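Local coordinates for MMACHC-like protein (PDB 5UJC), which binds cobalamin and probably catalyses the flavin-dependent reductive decyanation of cyanocobalamin and the glutathione-dependent demethylation of methylcobalamin during vitamin B12 processing, at residues Glu9-Val14 / Glu107-Val112; Phe25-Phe30 / Met54-Leu59; Met29-Ser34 / Phe200-Pro205; Asp50-Ala55 / Asn194-Glu199; Glu114-Leu119 / Leu190-Val195. All coordinates share one frame; numbering follows the deposited sequence.

Overall arrangement
The five contacts hold together an antiparallel four-stranded sheet and the helices and loop laid against it. Across the sheet the strands are 25-31, 53-60, 185-196 and 117-120, so contact 2 joins the first pair, contact 4 the second and contact 5 the third; their centres lie 10 to 14 Å apart. Contact 3 ties the end of edge strand 25-31 to the loop after strand 185-196, sharing Met29 and Phe30 with contact 2. Contact 1, about 11 Å from contact 5 between centres and preceding it along the chain, pairs helices 5-18 and 93-109; its Ile11 rests on Met54 and Phe192. These helices cover one face of the sheet; the other, with Leu57 and Leu59, looks toward the cobalamin.

Contact 1 of 5, residues Glu9-Val14 / Glu107-Val112; sequences ESIKRV and EKLRKV
Segments Glu9-Val14, in helix 5-18, and Glu107-Val112, at the end of helix 93-109, meet mainly through aliphatic side chains, with no hydrogen bond or salt bridge across. The tightest approach is between two valines that reach tip to tip: Val14 CG2 lies 3.5 Å from Val112 CG2, closer than usual van der Waals contact. In both residues CG2 stands anti to the carbonyl carbon, which leaves CG1 anti to the backbone N and available for a second partner. Val14 CG1 uses this freedom to sit 3.8 Å from Lys108 CB, touching only the root of a lysine whose charged end leads elsewhere. Oblique crossings make up the other group of contacts. Ile11 splits its two branches between different partners, CG1 meeting Val112 CG1 at 3.9 Å and CG2 meeting Leu109 CD1 at 3.9 Å. Lys12, turned away from this interface, instead pairs with Asp16 and Ser27. The two helices thus lie together over the sheet, with Ile11 and Leu109 both touching Phe192 of strand 185-196.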
# COMPACT_ATOMS: atom_id res chain seq x y z
N GLU A 9 4.45 20.89 -5.07
CA GLU A 9 5.38 20.62 -3.96
C GLU A 9 4.77 21.00 -2.60
O GLU A 9 4.93 20.26 -1.64
CB GLU A 9 6.73 21.33 -4.20
CG GLU A 9 7.57 20.60 -5.24
CD GLU A 9 8.80 21.35 -5.69
OE1 GLU A 9 9.13 22.40 -5.10
OE2 GLU A 9 9.44 20.88 -6.66
N SER A 10 3.98 22.07 -2.56
CA SER A 10 3.30 22.49 -1.31
C SER A 10 2.22 21.48 -0.91
O SER A 10 2.05 21.18 0.27
CB SER A 10 2.67 23.89 -1.46
OG SER A 10 3.67 24.90 -1.61
N ILE A 11 1.53 20.94 -1.90
CA ILE A 11 0.55 19.89 -1.66
C ILE A 11 1.24 18.65 -1.07
O ILE A 11 0.81 18.12 -0.03
CB ILE A 11 -0.20 19.52 -2.94
CG1 ILE A 11 -1.16 20.64 -3.32
CG2 ILE A 11 -0.95 18.20 -2.78
CD1 ILE A 11 -1.68 20.53 -4.75
N LYS A 12 2.30 18.20 -1.72
CA LYS A 12 3.00 17.03 -1.23
C LYS A 12 3.57 17.28 0.17
O LYS A 12 3.56 16.38 1.03
CB LYS A 12 4.11 16.61 -2.19
CG LYS A 12 4.75 15.27 -1.81
CD LYS A 12 5.73 14.82 -2.87
CE LYS A 12 6.15 13.37 -2.70
NZ LYS A 12 6.89 13.11 -1.45
N ARG A 13 4.00 18.52 0.44
CA ARG A 13 4.59 18.85 1.73
C ARG A 13 3.57 18.69 2.86
O ARG A 13 3.89 18.16 3.90
CB ARG A 13 5.16 20.27 1.74
CG ARG A 13 6.13 20.54 2.89
CD ARG A 13 7.42 19.70 2.77
NE ARG A 13 8.10 19.94 1.50
CZ ARG A 13 8.95 20.94 1.25
NH1 ARG A 13 9.32 21.80 2.23
NH2 ARG A 13 9.47 21.07 0.05
N VAL A 14 2.33 19.12 2.65
CA VAL A 14 1.30 18.96 3.70
C VAL A 14 1.03 17.48 3.96
O VAL A 14 0.90 17.05 5.10
CB VAL A 14 -0.02 19.64 3.33
CG1 VAL A 14 -1.08 19.35 4.39
CG2 VAL A 14 0.18 21.09 3.19
N GLU A 107 -7.90 17.60 6.51
CA GLU A 107 -8.31 18.86 7.11
C GLU A 107 -7.26 19.96 6.87
O GLU A 107 -7.59 21.12 6.62
CB GLU A 107 -8.54 18.66 8.59
CG GLU A 107 -9.84 17.91 8.88
CD GLU A 107 -10.10 17.72 10.36
OE1 GLU A 107 -9.46 18.42 11.18
OE2 GLU A 107 -10.97 16.87 10.71
N LYS A 108 -6.00 19.57 6.86
CA LYS A 108 -4.93 20.50 6.52
C LYS A 108 -4.79 20.66 4.99
O LYS A 108 -4.57 21.78 4.50
CB LYS A 108 -3.61 20.05 7.11
CG LYS A 108 -3.60 19.97 8.63
CD LYS A 108 -3.74 21.34 9.27
CE LYS A 108 -3.51 21.28 10.78
NZ LYS A 108 -4.15 22.42 11.48
N LEU A 109 -4.89 19.55 4.26
CA LEU A 109 -4.69 19.56 2.82
C LEU A 109 -5.71 20.45 2.12
O LEU A 109 -5.37 21.15 1.18
CB LEU A 109 -4.77 18.13 2.27
CG LEU A 109 -4.62 18.01 0.74
CD1 LEU A 109 -3.32 18.58 0.26
CD2 LEU A 109 -4.72 16.55 0.34
N ARG A 110 -6.96 20.44 2.60
CA ARG A 110 -8.04 21.25 1.98
C ARG A 110 -7.70 22.75 1.97
O ARG A 110 -8.21 23.50 1.13
CB ARG A 110 -9.38 21.04 2.71
CG ARG A 110 -10.03 19.70 2.44
CD ARG A 110 -11.22 19.44 3.38
NE ARG A 110 -11.58 18.01 3.39
CZ ARG A 110 -11.65 17.23 4.48
NH1 ARG A 110 -11.39 17.71 5.71
NH2 ARG A 110 -11.98 15.95 4.35
N LYS A 111 -6.88 23.19 2.91
CA LYS A 111 -6.50 24.59 2.99
C LYS A 111 -5.40 24.97 1.97
O LYS A 111 -5.14 26.16 1.73
CB LYS A 111 -6.07 24.96 4.41
CG LYS A 111 -7.17 24.72 5.43
CD LYS A 111 -6.74 25.18 6.82
CE LYS A 111 -7.51 24.49 7.91
NZ LYS A 111 -6.96 24.80 9.26
N VAL A 112 -4.74 23.96 1.42
CA VAL A 112 -3.71 24.15 0.38
C VAL A 112 -4.28 23.87 -1.03
O VAL A 112 -4.00 24.61 -1.98
CB VAL A 112 -2.48 23.24 0.68
CG1 VAL A 112 -1.46 23.29 -0.47
CG2 VAL A 112 -1.82 23.67 1.99

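Contact 2 of 5, residues Phe25-Phe30 / Met54-Leu59; sequences FESHMF and MALLIL
The Phe30 ring carries Ala55 CB over one face, in a CH-pi contact 3.7 Å from the ring centroid, while His28 O and Leu57 N lie at its edge, in plane. The His28 ring receives Glu26 OE1 at its own edge. Both rings belong to an antiparallel beta pairing, strand 25-31 with strand 53-60, in which Glu26-Leu59, His28-Leu57 and Phe30-Ala55 are hydrogen-bonded pairs and Ser27-Ile58 and Met29-Leu56 are not. Six backbone bonds join the strands; the straightest, Leu57 N to His28 O, spans 2.8 Å at 169°. Phe30 holds CG between the backbone N and carbonyl carbon (chi1 66°), which swings the ring over Ala55. On the other face, toward helix 5-18, Met29 crosses Met54 at about a right angle, and Leu56 CD2 comes 3.8 Å from Met29 CB. Leu57 faces Met134, a probable substrate-binding residue. Leu59 runs beside Glu26: Leu59 CD1 lies 3.6 Å from Glu26 OE1, which also bonds His177 and accepts the 2.8 Å bond of His28 NE2 from above the carboxylate plane.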
# COMPACT_ATOMS: atom_id res chain seq x y z
N PHE A 25 4.66 6.36 6.88
CA PHE A 25 4.10 6.64 5.54
C PHE A 25 5.14 7.23 4.61
O PHE A 25 6.03 7.96 5.05
CB PHE A 25 2.94 7.64 5.67
CG PHE A 25 1.79 7.12 6.48
CD1 PHE A 25 0.84 6.29 5.90
CD2 PHE A 25 1.66 7.44 7.84
CE1 PHE A 25 -0.23 5.81 6.65
CE2 PHE A 25 0.61 6.95 8.58
CZ PHE A 25 -0.34 6.14 7.99
N GLU A 26 4.96 6.97 3.31
CA GLU A 26 5.73 7.63 2.25
C GLU A 26 4.75 8.10 1.19
O GLU A 26 3.75 7.43 0.95
CB GLU A 26 6.64 6.63 1.52
CG GLU A 26 7.79 6.09 2.26
CD GLU A 26 8.73 5.26 1.34
OE1 GLU A 26 8.38 4.92 0.12
OE2 GLU A 26 9.82 4.95 1.80
N SER A 27 5.10 9.17 0.47
CA SER A 27 4.33 9.58 -0.69
C SER A 27 5.21 9.74 -1.90
O SER A 27 6.39 10.10 -1.80
CB SER A 27 3.52 10.85 -0.43
OG SER A 27 4.30 11.99 -0.43
N HIS A 28 4.61 9.46 -3.07
CA HIS A 28 5.30 9.50 -4.35
C HIS A 28 4.39 10.15 -5.40
O HIS A 28 3.24 9.74 -5.58
CB HIS A 28 5.66 8.08 -4.80
CG HIS A 28 6.51 7.34 -3.83
ND1 HIS A 28 7.86 7.23 -3.97
CD2 HIS A 28 6.19 6.70 -2.68
CE1 HIS A 28 8.34 6.52 -2.96
NE2 HIS A 28 7.35 6.22 -2.15
N MET A 29 4.90 11.16 -6.09
CA MET A 29 4.13 11.90 -7.06
C MET A 29 4.16 11.20 -8.42
O MET A 29 5.20 10.65 -8.83
CB MET A 29 4.65 13.33 -7.18
CG MET A 29 3.73 14.26 -7.94
SD MET A 29 4.09 15.99 -7.80
CE MET A 29 5.58 16.12 -8.68
N PHE A 30 3.04 11.25 -9.14
CA PHE A 30 3.01 10.79 -10.52
C PHE A 30 1.92 11.47 -11.31
O PHE A 30 1.09 12.16 -10.74
CB PHE A 30 2.87 9.27 -10.59
CG PHE A 30 1.55 8.73 -10.08
CD1 PHE A 30 1.30 8.59 -8.72
CD2 PHE A 30 0.57 8.30 -10.97
CE1 PHE A 30 0.09 8.08 -8.27
CE2 PHE A 30 -0.61 7.76 -10.53
CZ PHE A 30 -0.85 7.63 -9.18
N MET A 54 -1.93 15.83 -11.54
CA MET A 54 -1.12 15.38 -10.41
C MET A 54 -1.83 14.33 -9.56
O MET A 54 -3.01 14.48 -9.22
CB MET A 54 -0.79 16.58 -9.53
CG MET A 54 0.01 16.24 -8.28
SD MET A 54 0.10 17.64 -7.14
CE MET A 54 0.79 16.87 -5.68
N ALA A 55 -1.08 13.28 -9.22
CA ALA A 55 -1.51 12.31 -8.22
C ALA A 55 -0.38 12.06 -7.22
O ALA A 55 0.81 12.19 -7.56
CB ALA A 55 -1.91 11.01 -8.89
N LEU A 56 -0.77 11.64 -6.01
CA LEU A 56 0.16 11.19 -4.97
C LEU A 56 -0.21 9.80 -4.52
O LEU A 56 -1.33 9.57 -4.08
CB LEU A 56 0.16 12.13 -3.75
CG LEU A 56 0.78 13.50 -3.94
CD1 LEU A 56 0.51 14.33 -2.69
CD2 LEU A 56 2.28 13.38 -4.18
N LEU A 57 0.75 8.91 -4.60
CA LEU A 57 0.63 7.57 -4.05
C LEU A 57 1.16 7.58 -2.61
O LEU A 57 2.30 7.93 -2.39
CB LEU A 57 1.46 6.60 -4.90
CG LEU A 57 1.58 5.17 -4.40
CD1 LEU A 57 0.22 4.48 -4.37
CD2 LEU A 57 2.58 4.39 -5.24
N ILE A 58 0.34 7.08 -1.69
CA ILE A 58 0.70 6.97 -0.28
C ILE A 58 0.86 5.48 0.04
O ILE A 58 -0.04 4.67 -0.24
CB ILE A 58 -0.38 7.57 0.64
CG1 ILE A 58 -0.58 9.08 0.32
CG2 ILE A 58 -0.00 7.35 2.08
CD1 ILE A 58 -1.79 9.73 0.98
N LEU A 59 2.03 5.12 0.57
CA LEU A 59 2.26 3.76 1.02
C LEU A 59 2.65 3.74 2.47
O LEU A 59 3.06 4.78 3.04
CB LEU A 59 3.26 3.05 0.15
CG LEU A 59 4.65 3.55 0.01
CD1 LEU A 59 5.49 3.09 1.19
CD2 LEU A 59 5.29 3.05 -1.29

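Contact 3 of 5, residues Met29-Ser34 / Phe200-Pro205; sequences MFKIGS and FCEKEP
At the junction of strand 25-31 with helix 32-39, where Lys31 occupies the N-cap position, the loop after strand 185-196 is fastened by the carboxylate of Glu202. Its OE2 takes two bonds: Lys31 N donates at 2.8 Å to the anti lone pair, nearly straight at 164°, and Ser34 OG donates at 2.8 Å from above the carboxylate plane. A chi2 bend (96°) helps it reach both. Lys31, kinked at chi3, sends NZ to Phe200 O at 2.6 Å, almost along the C=O axis; Glu202 OE1, 4.3 Å from Lys31 NZ, is too far for a salt bridge. Met29 sets CE over the centre of one face of the Phe200 ring, a CH-pi contact, with SD farther out in a Met-aromatic contact. An alanine in place of Glu202 would remove the acceptor shared by Lys31 N and Ser34 OG and would probably loosen the loop from the helix start. Edge strand 25-31, to which the loop is tied, pairs with strand 53-60, while Phe30 turns its ring onto helix 134-140.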
# COMPACT_ATOMS: atom_id res chain seq x y z
N MET A 29 4.90 11.16 -6.09
CA MET A 29 4.13 11.90 -7.06
C MET A 29 4.16 11.20 -8.42
O MET A 29 5.20 10.65 -8.83
CB MET A 29 4.65 13.33 -7.18
CG MET A 29 3.73 14.26 -7.94
SD MET A 29 4.09 15.99 -7.80
CE MET A 29 5.58 16.12 -8.68
N PHE A 30 3.04 11.25 -9.14
CA PHE A 30 3.01 10.79 -10.52
C PHE A 30 1.92 11.47 -11.31
O PHE A 30 1.09 12.16 -10.74
CB PHE A 30 2.87 9.27 -10.59
CG PHE A 30 1.55 8.73 -10.08
CD1 PHE A 30 1.30 8.59 -8.72
CD2 PHE A 30 0.57 8.30 -10.97
CE1 PHE A 30 0.09 8.08 -8.27
CE2 PHE A 30 -0.61 7.76 -10.53
CZ PHE A 30 -0.85 7.63 -9.18
N LYS A 31 1.98 11.32 -12.63
CA LYS A 31 0.99 11.90 -13.51
C LYS A 31 -0.06 10.84 -13.85
O LYS A 31 0.28 9.71 -14.15
CB LYS A 31 1.64 12.41 -14.81
CG LYS A 31 2.68 13.50 -14.59
CD LYS A 31 3.32 13.94 -15.89
CE LYS A 31 4.22 12.86 -16.49
NZ LYS A 31 5.26 13.45 -17.37
N ILE A 32 -1.32 11.22 -13.91
CA ILE A 32 -2.35 10.27 -14.26
C ILE A 32 -2.07 9.65 -15.64
O ILE A 32 -2.31 8.46 -15.84
CB ILE A 32 -3.76 10.93 -14.24
CG1 ILE A 32 -4.19 11.27 -12.81
CG2 ILE A 32 -4.80 10.02 -14.90
CD1 ILE A 32 -4.33 10.08 -11.88
N GLY A 33 -1.53 10.44 -16.58
CA GLY A 33 -1.21 9.91 -17.91
C GLY A 33 -0.25 8.72 -17.88
O GLY A 33 -0.34 7.79 -18.71
N SER A 34 0.68 8.73 -16.92
CA SER A 34 1.62 7.62 -16.78
C SER A 34 0.91 6.36 -16.37
O SER A 34 1.21 5.28 -16.86
CB SER A 34 2.70 7.96 -15.78
OG SER A 34 3.44 9.10 -16.20
N PHE A 200 6.73 17.29 -15.07
CA PHE A 200 7.25 16.36 -14.09
C PHE A 200 7.63 15.03 -14.73
O PHE A 200 6.88 14.47 -15.55
CB PHE A 200 6.23 16.12 -12.99
CG PHE A 200 6.72 15.22 -11.89
CD1 PHE A 200 7.76 15.61 -11.06
CD2 PHE A 200 6.17 13.95 -11.70
CE1 PHE A 200 8.22 14.79 -10.05
CE2 PHE A 200 6.61 13.14 -10.67
CZ PHE A 200 7.64 13.56 -9.84
N CYS A 201 8.79 14.51 -14.34
CA CYS A 201 9.26 13.20 -14.80
C CYS A 201 9.44 12.29 -13.63
O CYS A 201 10.29 12.53 -12.78
CB CYS A 201 10.60 13.34 -15.54
SG CYS A 201 10.51 14.30 -17.07
N GLU A 202 8.63 11.24 -13.56
CA GLU A 202 8.73 10.25 -12.49
C GLU A 202 10.09 9.56 -12.52
O GLU A 202 10.58 9.23 -13.57
CB GLU A 202 7.63 9.19 -12.63
CG GLU A 202 6.21 9.73 -12.51
CD GLU A 202 5.55 10.04 -13.83
OE1 GLU A 202 6.24 10.07 -14.89
OE2 GLU A 202 4.33 10.26 -13.82
N LYS A 203 10.64 9.24 -11.36
CA LYS A 203 11.82 8.38 -11.33
C LYS A 203 11.44 6.95 -11.71
O LYS A 203 10.28 6.54 -11.58
CB LYS A 203 12.55 8.44 -9.99
CG LYS A 203 11.92 7.66 -8.87
CD LYS A 203 12.81 7.68 -7.63
CE LYS A 203 12.92 9.07 -7.00
NZ LYS A 203 11.58 9.66 -6.71
N GLU A 204 12.40 6.23 -12.27
CA GLU A 204 12.22 4.85 -12.60
C GLU A 204 12.33 4.02 -11.32
O GLU A 204 13.16 4.31 -10.46
CB GLU A 204 13.27 4.41 -13.63
CG GLU A 204 13.08 5.04 -14.99
CD GLU A 204 12.66 4.03 -16.04
OE1 GLU A 204 11.56 3.45 -15.90
OE2 GLU A 204 13.45 3.81 -16.99
N PRO A 205 11.53 2.95 -11.21
CA PRO A 205 11.67 2.08 -10.05
C PRO A 205 12.98 1.30 -10.05
O PRO A 205 13.45 0.89 -11.11
CB PRO A 205 10.47 1.14 -10.17
CG PRO A 205 10.21 1.08 -11.65
CD PRO A 205 10.54 2.44 -12.17

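Contact 4 of 5, residues Asp50-Ala55 / Asn194-Glu199; sequences DDSTMA and NVKIPE
An antiparallel beta pairing joins the start of strand 53-60, into which a type I turn from Asp50 to Thr53 leads, to the last residues of strand 185-196. Thr53 and Lys196 form a non-hydrogen-bonded pair flanked by two nearly straight bonds, Ile197 N to Ser52 O and Met54 N to Val195 O, each 2.9 Å long. Thr53 holds OG1 anti to its carbonyl carbon, beside its own N (chi1 -59°), so that OG1 and N both bond to Asp50 O, OG1 at 2.8 Å and from above the carbonyl plane. A valine at Thr53 would lose this hydroxyl and would probably leave the turn less firmly held. Ser52 keeps OG in the crowded position between N and carbonyl carbon (chi1 66°), against the lysine chain, 3.4 Å from Lys196 CB. Bends at chi2 and chi4 fold Lys196 back across Ser52 and Thr53 toward Asp50. On the buried flank Met54 and Val195 lie side by side, pointing the same way, with Met54 SD 3.8 Å from Val195 CG1. Ile197 places CG1 in the crowded position (chi1 52°), which carries CD1 to Met54 CB at 3.9 Å; Met5 of helix 5-18 and Met29 also touch this isoleucine. On the solvent side, Lys196 NZ reaches Asp50 OD2 in a weak, long salt bridge of 3.4 Å.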
# COMPACT_ATOMS: atom_id res chain seq x y z
N ASP A 50 -7.16 14.35 -17.26
CA ASP A 50 -6.11 14.71 -18.24
C ASP A 50 -4.75 14.12 -17.86
O ASP A 50 -4.45 13.92 -16.66
CB ASP A 50 -5.99 16.23 -18.38
CG ASP A 50 -7.24 16.88 -19.00
OD1 ASP A 50 -8.07 16.16 -19.60
OD2 ASP A 50 -7.40 18.12 -18.86
N ASP A 51 -3.93 13.87 -18.88
CA ASP A 51 -2.63 13.20 -18.70
C ASP A 51 -1.74 13.87 -17.64
O ASP A 51 -1.06 13.18 -16.87
CB ASP A 51 -1.84 13.15 -20.02
CG ASP A 51 -2.41 12.17 -21.01
OD1 ASP A 51 -3.20 11.31 -20.64
OD2 ASP A 51 -2.02 12.26 -22.19
N SER A 52 -1.73 15.19 -17.60
CA SER A 52 -0.80 15.89 -16.73
C SER A 52 -1.32 16.07 -15.28
O SER A 52 -0.66 16.69 -14.47
CB SER A 52 -0.44 17.23 -17.33
OG SER A 52 -1.58 18.09 -17.36
N THR A 53 -2.51 15.54 -14.98
CA THR A 53 -3.10 15.67 -13.66
C THR A 53 -2.17 15.06 -12.60
O THR A 53 -1.70 13.93 -12.74
CB THR A 53 -4.47 14.96 -13.60
OG1 THR A 53 -5.33 15.52 -14.59
CG2 THR A 53 -5.12 15.09 -12.24
N MET A 54 -1.93 15.83 -11.54
CA MET A 54 -1.12 15.38 -10.41
C MET A 54 -1.83 14.33 -9.56
O MET A 54 -3.01 14.48 -9.22
CB MET A 54 -0.79 16.58 -9.53
CG MET A 54 0.01 16.24 -8.28
SD MET A 54 0.10 17.64 -7.14
CE MET A 54 0.79 16.87 -5.68
N ALA A 55 -1.08 13.28 -9.22
CA ALA A 55 -1.51 12.31 -8.22
C ALA A 55 -0.38 12.06 -7.22
O ALA A 55 0.81 12.19 -7.56
CB ALA A 55 -1.91 11.01 -8.89
N ASN A 194 -7.40 19.77 -10.46
CA ASN A 194 -7.07 21.14 -10.90
C ASN A 194 -5.58 21.45 -10.91
O ASN A 194 -5.20 22.58 -11.18
CB ASN A 194 -7.80 22.17 -10.01
CG ASN A 194 -9.31 22.04 -10.08
OD1 ASN A 194 -10.00 22.13 -9.06
ND2 ASN A 194 -9.83 21.80 -11.27
N VAL A 195 -4.74 20.44 -10.66
CA VAL A 195 -3.31 20.65 -10.59
C VAL A 195 -2.62 19.86 -11.70
O VAL A 195 -2.70 18.63 -11.74
CB VAL A 195 -2.73 20.24 -9.21
CG1 VAL A 195 -1.24 20.48 -9.19
CG2 VAL A 195 -3.42 21.00 -8.09
N LYS A 196 -1.96 20.58 -12.60
CA LYS A 196 -1.32 19.97 -13.76
C LYS A 196 0.22 20.11 -13.64
O LYS A 196 0.75 21.19 -13.32
CB LYS A 196 -1.81 20.64 -15.05
CG LYS A 196 -3.32 20.72 -15.18
CD LYS A 196 -3.98 19.36 -15.17
CE LYS A 196 -5.50 19.47 -15.27
NZ LYS A 196 -5.93 20.13 -16.53
N ILE A 197 0.91 19.00 -13.88
CA ILE A 197 2.35 18.90 -13.71
C ILE A 197 2.99 18.28 -14.97
O ILE A 197 3.75 17.31 -14.89
CB ILE A 197 2.71 18.10 -12.40
CG1 ILE A 197 1.99 16.75 -12.37
CG2 ILE A 197 2.36 18.92 -11.15
CD1 ILE A 197 2.60 15.75 -11.37
N PRO A 198 2.71 18.86 -16.14
CA PRO A 198 3.19 18.24 -17.40
C PRO A 198 4.73 18.12 -17.49
O PRO A 198 5.23 17.22 -18.17
CB PRO A 198 2.69 19.21 -18.46
CG PRO A 198 2.58 20.52 -17.74
CD PRO A 198 2.05 20.15 -16.39
N GLU A 199 5.46 18.98 -16.79
CA GLU A 199 6.92 18.98 -16.84
C GLU A 199 7.55 17.94 -15.91
O GLU A 199 8.75 17.72 -15.95
CB GLU A 199 7.47 20.39 -16.50
CG GLU A 199 7.20 20.87 -15.04
CD GLU A 199 5.91 21.70 -14.90
OE1 GLU A 199 6.00 22.94 -14.69
OE2 GLU A 199 4.81 21.10 -14.97

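Contact 5 of 5, residues Glu114-Leu119 / Leu190-Val195; sequences ENFEIL and LIFPNV
Packing is tightest where Ile118 and Leu190 lie side by side, pointing the same way: Ile118 CG1 stands 3.5 Å from Leu190 CD2, closer than usual van der Waals contact. Next along the same face, Phe116 holds its CG between the backbone N and carbonyl carbon (chi1 55°) and sets CB 3.6 Å from Phe192 CE1. The two side chains lie alongside each other, their rings oblique with planes 46° apart. This face lies under the helices, Leu109 touching Phe116 and Ile11 touching Phe192. The opposite face, bearing Glu117 and Ile191, is looser: Leu119 CD1 approaches Ile191 CD1 only to 4.1 Å, and the carboxylate of exposed Glu117 extends off the interface. At the more solvent-exposed corner of Pro193 and Asn194, polar links join the packing of the proline ring against Asn115. Asn115 CG, anti to the backbone N, directs ND2 to Asn194 OD1 at 2.7 Å; the donor lies well above the acceptor's carbonyl plane, the two amides being turned 67° apart. A water donates to Asn115 O at 2.7 Å and accepts from Asn194 N at 2.9 Å, bridging the two backbones. Paired bonds between Glu117 and Ile191, N to O in both directions, mark an antiparallel hydrogen-bonded pair, by which edge strand 117-120 completes the four-stranded sheet beside strand 185-196, before the latter bends through a type I turn at Phe192-Val195.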
# COMPACT_ATOMS: atom_id res chain seq x y z
N GLU A 114 -8.19 22.58 -2.31
CA GLU A 114 -9.49 22.14 -1.80
C GLU A 114 -10.08 20.95 -2.56
O GLU A 114 -10.80 20.15 -1.98
CB GLU A 114 -10.48 23.31 -1.78
CG GLU A 114 -11.01 23.76 -3.12
CD GLU A 114 -11.95 24.97 -2.99
OE1 GLU A 114 -12.27 25.35 -1.85
OE2 GLU A 114 -12.35 25.55 -4.03
N ASN A 115 -9.70 20.79 -3.82
CA ASN A 115 -10.30 19.78 -4.71
C ASN A 115 -9.39 18.56 -4.87
O ASN A 115 -8.36 18.65 -5.51
CB ASN A 115 -10.58 20.42 -6.09
CG ASN A 115 -11.25 19.47 -7.07
OD1 ASN A 115 -11.62 18.34 -6.73
ND2 ASN A 115 -11.44 19.94 -8.30
N PHE A 116 -9.76 17.45 -4.24
CA PHE A 116 -9.06 16.21 -4.46
C PHE A 116 -9.95 15.01 -4.24
O PHE A 116 -10.96 15.08 -3.54
CB PHE A 116 -7.78 16.09 -3.60
CG PHE A 116 -8.02 16.26 -2.12
CD1 PHE A 116 -7.97 17.54 -1.53
CD2 PHE A 116 -8.25 15.16 -1.31
CE1 PHE A 116 -8.15 17.70 -0.18
CE2 PHE A 116 -8.44 15.33 0.05
CZ PHE A 116 -8.40 16.60 0.62
N GLU A 117 -9.59 13.91 -4.89
CA GLU A 117 -10.24 12.62 -4.72
C GLU A 117 -9.29 11.66 -4.03
O GLU A 117 -8.06 11.77 -4.19
CB GLU A 117 -10.61 12.05 -6.10
CG GLU A 117 -11.53 12.95 -6.91
CD GLU A 117 -12.91 13.13 -6.28
OE1 GLU A 117 -13.39 12.19 -5.60
OE2 GLU A 117 -13.52 14.19 -6.50
N ILE A 118 -9.84 10.76 -3.24
CA ILE A 118 -9.04 9.75 -2.55
C ILE A 118 -9.53 8.37 -2.93
O ILE A 118 -10.73 8.09 -2.84
CB ILE A 118 -9.10 9.90 -0.99
CG1 ILE A 118 -8.80 11.34 -0.53
CG2 ILE A 118 -8.14 8.87 -0.35
CD1 ILE A 118 -8.70 11.50 0.98
N LEU A 119 -8.60 7.52 -3.39
CA LEU A 119 -8.90 6.12 -3.71
C LEU A 119 -8.00 5.24 -2.88
O LEU A 119 -6.82 5.49 -2.80
CB LEU A 119 -8.61 5.85 -5.22
CG LEU A 119 -9.54 6.57 -6.19
CD1 LEU A 119 -9.09 6.29 -7.63
CD2 LEU A 119 -11.00 6.13 -6.01
N LEU A 190 -4.16 10.01 -3.93
CA LEU A 190 -4.83 11.31 -3.98
C LEU A 190 -4.70 11.87 -5.37
O LEU A 190 -3.61 11.88 -5.94
CB LEU A 190 -4.19 12.27 -2.99
CG LEU A 190 -4.04 11.82 -1.55
CD1 LEU A 190 -3.31 12.87 -0.75
CD2 LEU A 190 -5.34 11.48 -0.91
N ILE A 191 -5.82 12.28 -5.95
CA ILE A 191 -5.81 12.86 -7.29
C ILE A 191 -6.28 14.30 -7.18
O ILE A 191 -7.27 14.57 -6.53
CB ILE A 191 -6.73 12.07 -8.24
CG1 ILE A 191 -6.32 10.58 -8.26
CG2 ILE A 191 -6.69 12.66 -9.66
CD1 ILE A 191 -7.23 9.68 -9.09
N PHE A 192 -5.56 15.22 -7.83
CA PHE A 192 -5.82 16.66 -7.76
C PHE A 192 -6.23 17.19 -9.13
O PHE A 192 -5.38 17.58 -9.94
CB PHE A 192 -4.59 17.37 -7.26
CG PHE A 192 -4.15 16.91 -5.89
CD1 PHE A 192 -4.66 17.49 -4.75
CD2 PHE A 192 -3.26 15.85 -5.76
CE1 PHE A 192 -4.29 17.02 -3.50
CE2 PHE A 192 -2.90 15.39 -4.49
CZ PHE A 192 -3.42 15.97 -3.38
N PRO A 193 -7.54 17.17 -9.43
CA PRO A 193 -7.96 17.41 -10.81
C PRO A 193 -7.61 18.79 -11.35
O PRO A 193 -7.53 18.95 -12.57
CB PRO A 193 -9.50 17.24 -10.74
CG PRO A 193 -9.73 16.37 -9.57
CD PRO A 193 -8.67 16.75 -8.58
N ASN A 194 -7.40 19.77 -10.46
CA ASN A 194 -7.07 21.14 -10.90
C ASN A 194 -5.58 21.45 -10.91
O ASN A 194 -5.20 22.58 -11.18
CB ASN A 194 -7.80 22.17 -10.01
CG ASN A 194 -9.31 22.04 -10.08
OD1 ASN A 194 -10.00 22.13 -9.06
ND2 ASN A 194 -9.83 21.80 -11.27
N VAL A 195 -4.74 20.44 -10.66
CA VAL A 195 -3.31 20.65 -10.59
C VAL A 195 -2.62 19.86 -11.70
O VAL A 195 -2.70 18.63 -11.74
CB VAL A 195 -2.73 20.24 -9.21
CG1 VAL A 195 -1.24 20.48 -9.19
CG2 VAL A 195 -3.42 21.00 -8.09
O HOH W 1 -7.12 19.86 -7.62